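PDB 6TYJ: hemerythrin HHE cation binding domain protein from Mycobacterium kansasii, which binds metal ions such as zinc and iron, probably as a hemerythrin-like protein related to Rv2633c. Local coordinates for residues Glu18-Ile23 against Asp116-Asp121; Arg56-Leu61 against Glu112-Glu117. All coordinates share one frame; numbering follows the deposited sequence.

Interaction 1. Residues Glu18-Ile23 against Asp116-Asp121; sequences EHHVVI and DEEERD. With ZN (zinc ion), chain B.
H20, on helix 12-32, drives its imidazole edge-on between E118 and E119 of helix 100-121, one ring nitrogen meeting the metal and the other a carboxylate. NE2 of H20 binds the zinc ion of chain B at 2.1 Å, and OE2 of E118 completes the bridge from the other helix, 2.2 Å from the same zinc ion. NE2 of H20 and OE2 of E118 are only 2.9 Å apart, but this is the spacing of two ligands sharing one metal and not a hydrogen bond. The ring and the E118 carboxylate are turned 68° against each other, with CD of E118 lying at the ring edge in its plane. At the other ring nitrogen, ND1 of H20 donates a hydrogen bond of 2.8 Å to OE2 of E119. The bond is nearly straight, 165° at the hydrogen, and the oxygen lies almost in the imidazole plane; it is met on its anti side, with the donor lifted from the carboxylate plane. Adjacent in sequence, the two glutamates reach H20 by different routes: CG of E118 stands anti to its backbone N (chi1 -170°), whereas that of E119 is turned beside the N, and both chains then run extended. Backbones stay well apart, the CA atoms of H20 and D116 being nearest at 9.3 Å. H54, E58 and H114 supply the remaining protein ligands of this zinc ion. E119 therefore acts as a second-shell carboxylate that fixes the rotation of a first-shell histidine; its negative charge probably makes the imidazole a stronger electron donor to the metal.

Interaction 2. Residues Arg56-Leu61 against Glu112-Glu117; sequences RIEDDL and EAHADE. With ZN (zinc ion), chain B; ZN (zinc ion), chain D.
E58 and H114 approach from opposite directions, on helices 38-65 and 100-121, and meet through the zinc ion of chain B. OE2 of E58 binds it at 1.9 Å and NE2 of H114 at 2.1 Å. The other carboxylate oxygen, OE1 of E58, packs against CE1 of H114 at 3.2 Å, at the ring edge and near its plane, while the two flat groups are inclined by 49°. Both side chains are buried, and no hydrogen bond joins the segments. H114 gets there with CG anti to its own N (chi1 155°), which carries the imidazole across the gap; the nearest CA atoms, those of E58 and A115, remain 11.6 Å apart. The watery side begins one residue on, at D59, whose OD2 holds the zinc ion of chain D at 2.0 Å. Two waters bind that ion as well, at 1.9 and 2.0 Å, and H80 is its other protein ligand; D59 makes no direct contact with residues 112-117. E58 also lends OE1 to a further zinc ion, shared with H80 and H114, so its carboxylate bridges two metals, consistent with the carboxylate-bridged metal centre within a helical bundle of hemerythrin-like proteins.

Interactions 1 and 2 converge on one zinc ion, that of chain B, with their centres about 7 Å apart. Helix 100-121 serves both: H114 and E118, one helical turn apart, face the metal together, and D116 and E117 belong to both segments on this helix. Helices 12-32 and 38-65, consecutive in the chain, contribute H20 and E58. The ligands crowd each other, NE2 of H20 lying 3.4 Å from NE2 of H114. OE1 of E118 comes within 2.7 Å of OE2 of E58, a close approach of like charges that the nearby zinc ions probably offset.

Interaction 1. Residues Glu18-Ile23 against Asp116-Asp121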
loop_
_atom_site.group_PDB
_atom_site.type_symbol
_atom_site.label_atom_id
_atom_site.label_comp_id
_atom_site.label_asym_id
_atom_site.label_seq_id
_atom_site.Cartn_x
_atom_site.Cartn_y
_atom_site.Cartn_z
ATOM N N GLU A 18 11.075 0.659 -2.743
ATOM C CA GLU A 18 11.402 -0.582 -2.045
ATOM C C GLU A 18 10.160 -1.184 -1.405
ATOM O O GLU A 18 10.008 -2.410 -1.357
ATOM C CB GLU A 18 12.486 -0.332 -0.998
ATOM C CG GLU A 18 13.851 -0.070 -1.606
ATOM C CD GLU A 18 14.895 0.313 -0.579
ATOM O OE1 GLU A 18 14.767 -0.111 0.591
ATOM O OE2 GLU A 18 15.844 1.042 -0.944
ATOM N N HIS A 19 9.246 -0.344 -0.922
ATOM C CA HIS A 19 8.052 -0.908 -0.305
ATOM C C HIS A 19 7.081 -1.458 -1.345
ATOM O O HIS A 19 6.392 -2.455 -1.075
ATOM C CB HIS A 19 7.371 0.132 0.587
ATOM C CG HIS A 19 6.504 -0.500 1.633
ATOM N ND1 HIS A 19 5.263 -0.009 1.983
ATOM C CD2 HIS A 19 6.705 -1.602 2.398
ATOM C CE1 HIS A 19 4.740 -0.775 2.920
ATOM N NE2 HIS A 19 5.590 -1.749 3.191
ATOM N N HIS A 20 7.036 -0.856 -2.544
ATOM C CA HIS A 20 6.245 -1.443 -3.631
ATOM C C HIS A 20 6.743 -2.848 -3.965
ATOM O O HIS A 20 5.933 -3.740 -4.242
ATOM C CB HIS A 20 6.288 -0.574 -4.898
ATOM C CG HIS A 20 5.471 0.688 -4.822
ATOM N ND1 HIS A 20 5.712 1.767 -5.650
ATOM C CD2 HIS A 20 4.411 1.032 -4.053
ATOM C CE1 HIS A 20 4.866 2.743 -5.358
ATOM N NE2 HIS A 20 4.044 2.311 -4.419
ATOM N N VAL A 21 8.071 -3.055 -3.945
ATOM C CA VAL A 21 8.644 -4.381 -4.194
ATOM C C VAL A 21 8.176 -5.376 -3.145
ATOM O O VAL A 21 7.835 -6.529 -3.463
ATOM C CB VAL A 21 10.183 -4.305 -4.233
ATOM C CG1 VAL A 21 10.778 -5.696 -4.163
ATOM C CG2 VAL A 21 10.647 -3.560 -5.475
ATOM N N VAL A 22 8.171 -4.954 -1.879
ATOM C CA VAL A 22 7.677 -5.785 -0.784
ATOM C C VAL A 22 6.232 -6.186 -1.033
ATOM O O VAL A 22 5.858 -7.356 -0.895
ATOM C CB VAL A 22 7.809 -5.044 0.561
ATOM C CG1 VAL A 22 6.911 -5.703 1.627
ATOM C CG2 VAL A 22 9.257 -5.021 1.021
ATOM N N ILE A 23 5.396 -5.207 -1.364
ATOM C CA ILE A 23 3.969 -5.454 -1.544
ATOM C C ILE A 23 3.740 -6.388 -2.725
ATOM O O ILE A 23 2.955 -7.346 -2.637
ATOM C CB ILE A 23 3.231 -4.115 -1.713
ATOM C CG1 ILE A 23 3.170 -3.418 -0.343
ATOM C CG2 ILE A 23 1.824 -4.350 -2.323
ATOM C CD1 ILE A 23 2.822 -1.940 -0.451
ATOM N N ASP A 116 2.352 0.999 -10.380
ATOM C CA ASP A 116 2.753 1.379 -11.730
ATOM C C ASP A 116 2.373 2.824 -12.040
ATOM O O ASP A 116 3.172 3.577 -12.614
ATOM C CB ASP A 116 2.123 0.437 -12.773
ATOM C CG ASP A 116 2.653 -0.994 -12.692
ATOM O OD1 ASP A 116 1.976 -1.909 -13.225
ATOM O OD2 ASP A 116 3.731 -1.217 -12.096
ATOM N N GLU A 117 1.142 3.227 -11.699
ATOM C CA GLU A 117 0.721 4.592 -12.003
ATOM C C GLU A 117 1.518 5.598 -11.178
ATOM O O GLU A 117 1.915 6.653 -11.684
ATOM C CB GLU A 117 -0.780 4.773 -11.744
ATOM C CG GLU A 117 -1.357 6.155 -12.187
ATOM C CD GLU A 117 -1.347 7.237 -11.087
ATOM O OE1 GLU A 117 -1.521 6.910 -9.887
ATOM O OE2 GLU A 117 -1.175 8.428 -11.431
ATOM N N GLU A 118 1.779 5.265 -9.916
ATOM C CA GLU A 118 2.575 6.149 -9.076
ATOM C C GLU A 118 4.006 6.262 -9.583
ATOM O O GLU A 118 4.581 7.356 -9.608
ATOM C CB GLU A 118 2.551 5.622 -7.643
ATOM C CG GLU A 118 3.138 6.596 -6.632
ATOM C CD GLU A 118 3.161 6.009 -5.246
ATOM O OE1 GLU A 118 3.554 6.765 -4.312
ATOM O OE2 GLU A 118 2.793 4.810 -5.119
ATOM N N GLU A 119 4.612 5.140 -9.979
ATOM C CA GLU A 119 5.991 5.213 -10.443
ATOM C C GLU A 119 6.115 5.851 -11.825
ATOM O O GLU A 119 7.218 6.267 -12.203
ATOM C CB GLU A 119 6.613 3.812 -10.406
ATOM C CG GLU A 119 6.797 3.327 -8.977
ATOM C CD GLU A 119 7.358 1.932 -8.870
ATOM O OE1 GLU A 119 7.650 1.339 -9.933
ATOM O OE2 GLU A 119 7.527 1.440 -7.732
ATOM N N ARG A 120 5.008 5.990 -12.555
ATOM C CA ARG A 120 4.999 6.757 -13.797
ATOM C C ARG A 120 4.908 8.262 -13.548
ATOM O O ARG A 120 5.628 9.051 -14.176
ATOM C CB ARG A 120 3.825 6.310 -14.675
ATOM C CG ARG A 120 3.652 7.176 -15.928
ATOM C CD ARG A 120 2.512 6.715 -16.840
ATOM N NE ARG A 120 1.205 7.252 -16.453
ATOM C CZ ARG A 120 0.167 6.501 -16.087
ATOM N NH1 ARG A 120 0.278 5.177 -16.062
ATOM N NH2 ARG A 120 -0.985 7.071 -15.756
ATOM N N ASP A 121 4.001 8.666 -12.657
ATOM C CA ASP A 121 3.537 10.043 -12.528
ATOM C C ASP A 121 4.117 10.782 -11.335
ATOM O O ASP A 121 4.226 12.005 -11.384
ATOM C CB ASP A 121 2.010 10.076 -12.371
ATOM C CG ASP A 121 1.268 9.704 -13.635
ATOM O OD1 ASP A 121 1.901 9.614 -14.707
ATOM O OD2 ASP A 121 0.037 9.508 -13.545
HETATM ZN ZN ZN B . 2.605 3.443 -3.394
#

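Interaction 2. Residues Arg56-Leu61 against Glu112-Glu117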
loop_
_atom_site.group_PDB
_atom_site.type_symbol
_atom_site.label_atom_id
_atom_site.label_comp_id
_atom_site.label_asym_id
_atom_site.label_seq_id
_atom_site.Cartn_x
_atom_site.Cartn_y
_atom_site.Cartn_z
ATOM N N ARG A 56 -0.785 5.050 4.396
ATOM C CA ARG A 56 -0.654 6.103 5.410
ATOM C C ARG A 56 0.605 6.924 5.198
ATOM O O ARG A 56 0.562 8.163 5.323
ATOM C CB ARG A 56 -0.656 5.492 6.806
ATOM C CG ARG A 56 -2.020 5.042 7.279
ATOM C CD ARG A 56 -1.973 4.631 8.735
ATOM N NE ARG A 56 -3.173 3.892 9.089
ATOM C CZ ARG A 56 -4.236 4.436 9.661
ATOM N NH1 ARG A 56 -4.239 5.727 9.955
ATOM N NH2 ARG A 56 -5.286 3.686 9.956
ATOM N N ILE A 57 1.750 6.275 4.931
ATOM C CA ILE A 57 2.923 7.114 4.712
ATOM C C ILE A 57 2.769 7.933 3.441
ATOM O O ILE A 57 3.233 9.093 3.414
ATOM C CB ILE A 57 4.257 6.338 4.731
ATOM C CG1 ILE A 57 4.422 5.412 3.532
ATOM C CG2 ILE A 57 4.431 5.580 6.052
ATOM C CD1 ILE A 57 5.823 4.828 3.481
ATOM N N GLU A 58 2.080 7.418 2.415
ATOM C CA GLU A 58 1.824 8.221 1.224
ATOM C C GLU A 58 0.919 9.405 1.578
ATOM O O GLU A 58 1.242 10.564 1.261
ATOM C CB GLU A 58 1.263 7.318 0.093
ATOM C CG GLU A 58 2.352 6.498 -0.572
ATOM C CD GLU A 58 1.820 5.571 -1.608
ATOM O OE1 GLU A 58 0.622 5.327 -1.633
ATOM O OE2 GLU A 58 2.657 5.085 -2.385
ATOM N N ASP A 59 -0.193 9.152 2.295
ATOM C CA ASP A 59 -1.145 10.219 2.561
ATOM C C ASP A 59 -0.623 11.216 3.593
ATOM O O ASP A 59 -0.967 12.394 3.523
ATOM C CB ASP A 59 -2.467 9.644 3.069
ATOM C CG ASP A 59 -3.282 8.986 1.976
ATOM O OD1 ASP A 59 -3.071 9.328 0.784
ATOM O OD2 ASP A 59 -4.139 8.158 2.325
ATOM N N ASP A 60 0.200 10.759 4.543
ATOM C CA ASP A 60 0.580 11.603 5.682
ATOM C C ASP A 60 1.890 12.339 5.472
ATOM O O ASP A 60 2.103 13.397 6.102
ATOM C CB ASP A 60 0.706 10.742 6.941
ATOM C CG ASP A 60 -0.605 10.069 7.339
ATOM O OD1 ASP A 60 -1.682 10.415 6.790
ATOM O OD2 ASP A 60 -0.564 9.222 8.250
ATOM N N LEU A 61 2.785 11.810 4.639
ATOM C CA LEU A 61 4.108 12.397 4.458
ATOM C C LEU A 61 4.421 12.676 2.993
ATOM O O LEU A 61 4.803 13.798 2.646
ATOM C CB LEU A 61 5.180 11.494 5.069
ATOM C CG LEU A 61 5.176 11.504 6.602
ATOM C CD1 LEU A 61 6.041 10.435 7.230
ATOM C CD2 LEU A 61 5.637 12.872 7.068
ATOM N N GLU A 112 -1.460 -3.615 -8.207
ATOM C CA GLU A 112 -0.293 -3.455 -9.067
ATOM C C GLU A 112 -0.398 -2.185 -9.899
ATOM O O GLU A 112 0.615 -1.523 -10.149
ATOM C CB GLU A 112 -0.138 -4.691 -9.961
ATOM N N ALA A 113 -1.613 -1.815 -10.312
ATOM C CA ALA A 113 -1.801 -0.568 -11.050
ATOM C C ALA A 113 -1.541 0.658 -10.184
ATOM O O ALA A 113 -1.148 1.700 -10.718
ATOM C CB ALA A 113 -3.213 -0.498 -11.639
ATOM N N HIS A 114 -1.796 0.579 -8.870
ATOM C CA HIS A 114 -1.432 1.686 -7.983
ATOM C C HIS A 114 0.031 2.039 -8.158
ATOM O O HIS A 114 0.390 3.202 -8.429
ATOM C CB HIS A 114 -1.686 1.326 -6.511
ATOM C CG HIS A 114 -0.815 2.100 -5.541
ATOM N ND1 HIS A 114 -1.080 3.400 -5.173
ATOM C CD2 HIS A 114 0.330 1.755 -4.895
ATOM C CE1 HIS A 114 -0.132 3.823 -4.355
ATOM N NE2 HIS A 114 0.725 2.844 -4.149
ATOM N N ALA A 115 0.886 1.042 -7.935
ATOM C CA ALA A 115 2.327 1.228 -7.955
ATOM C C ALA A 115 2.799 1.685 -9.316
ATOM O O ALA A 115 3.574 2.641 -9.419
ATOM C CB ALA A 115 3.022 -0.073 -7.550
ATOM N N ASP A 116 2.352 0.999 -10.380
ATOM C CA ASP A 116 2.753 1.379 -11.730
ATOM C C ASP A 116 2.373 2.824 -12.040
ATOM O O ASP A 116 3.172 3.577 -12.614
ATOM C CB ASP A 116 2.123 0.437 -12.773
ATOM C CG ASP A 116 2.653 -0.994 -12.692
ATOM O OD1 ASP A 116 1.976 -1.909 -13.225
ATOM O OD2 ASP A 116 3.731 -1.217 -12.096
ATOM N N GLU A 117 1.142 3.227 -11.699
ATOM C CA GLU A 117 0.721 4.592 -12.003
ATOM C C GLU A 117 1.518 5.598 -11.178
ATOM O O GLU A 117 1.915 6.653 -11.684
ATOM C CB GLU A 117 -0.780 4.773 -11.744
ATOM C CG GLU A 117 -1.357 6.155 -12.187
ATOM C CD GLU A 117 -1.347 7.237 -11.087
ATOM O OE1 GLU A 117 -1.521 6.910 -9.887
ATOM O OE2 GLU A 117 -1.175 8.428 -11.431
HETATM ZN ZN ZN B . 2.605 3.443 -3.394
HETATM ZN ZN ZN D . -5.097 7.514 0.742
HETATM O O HOH W 1 -6.327 8.788 0.022
HETATM O O HOH W 2 -6.175 6.050 1.571
#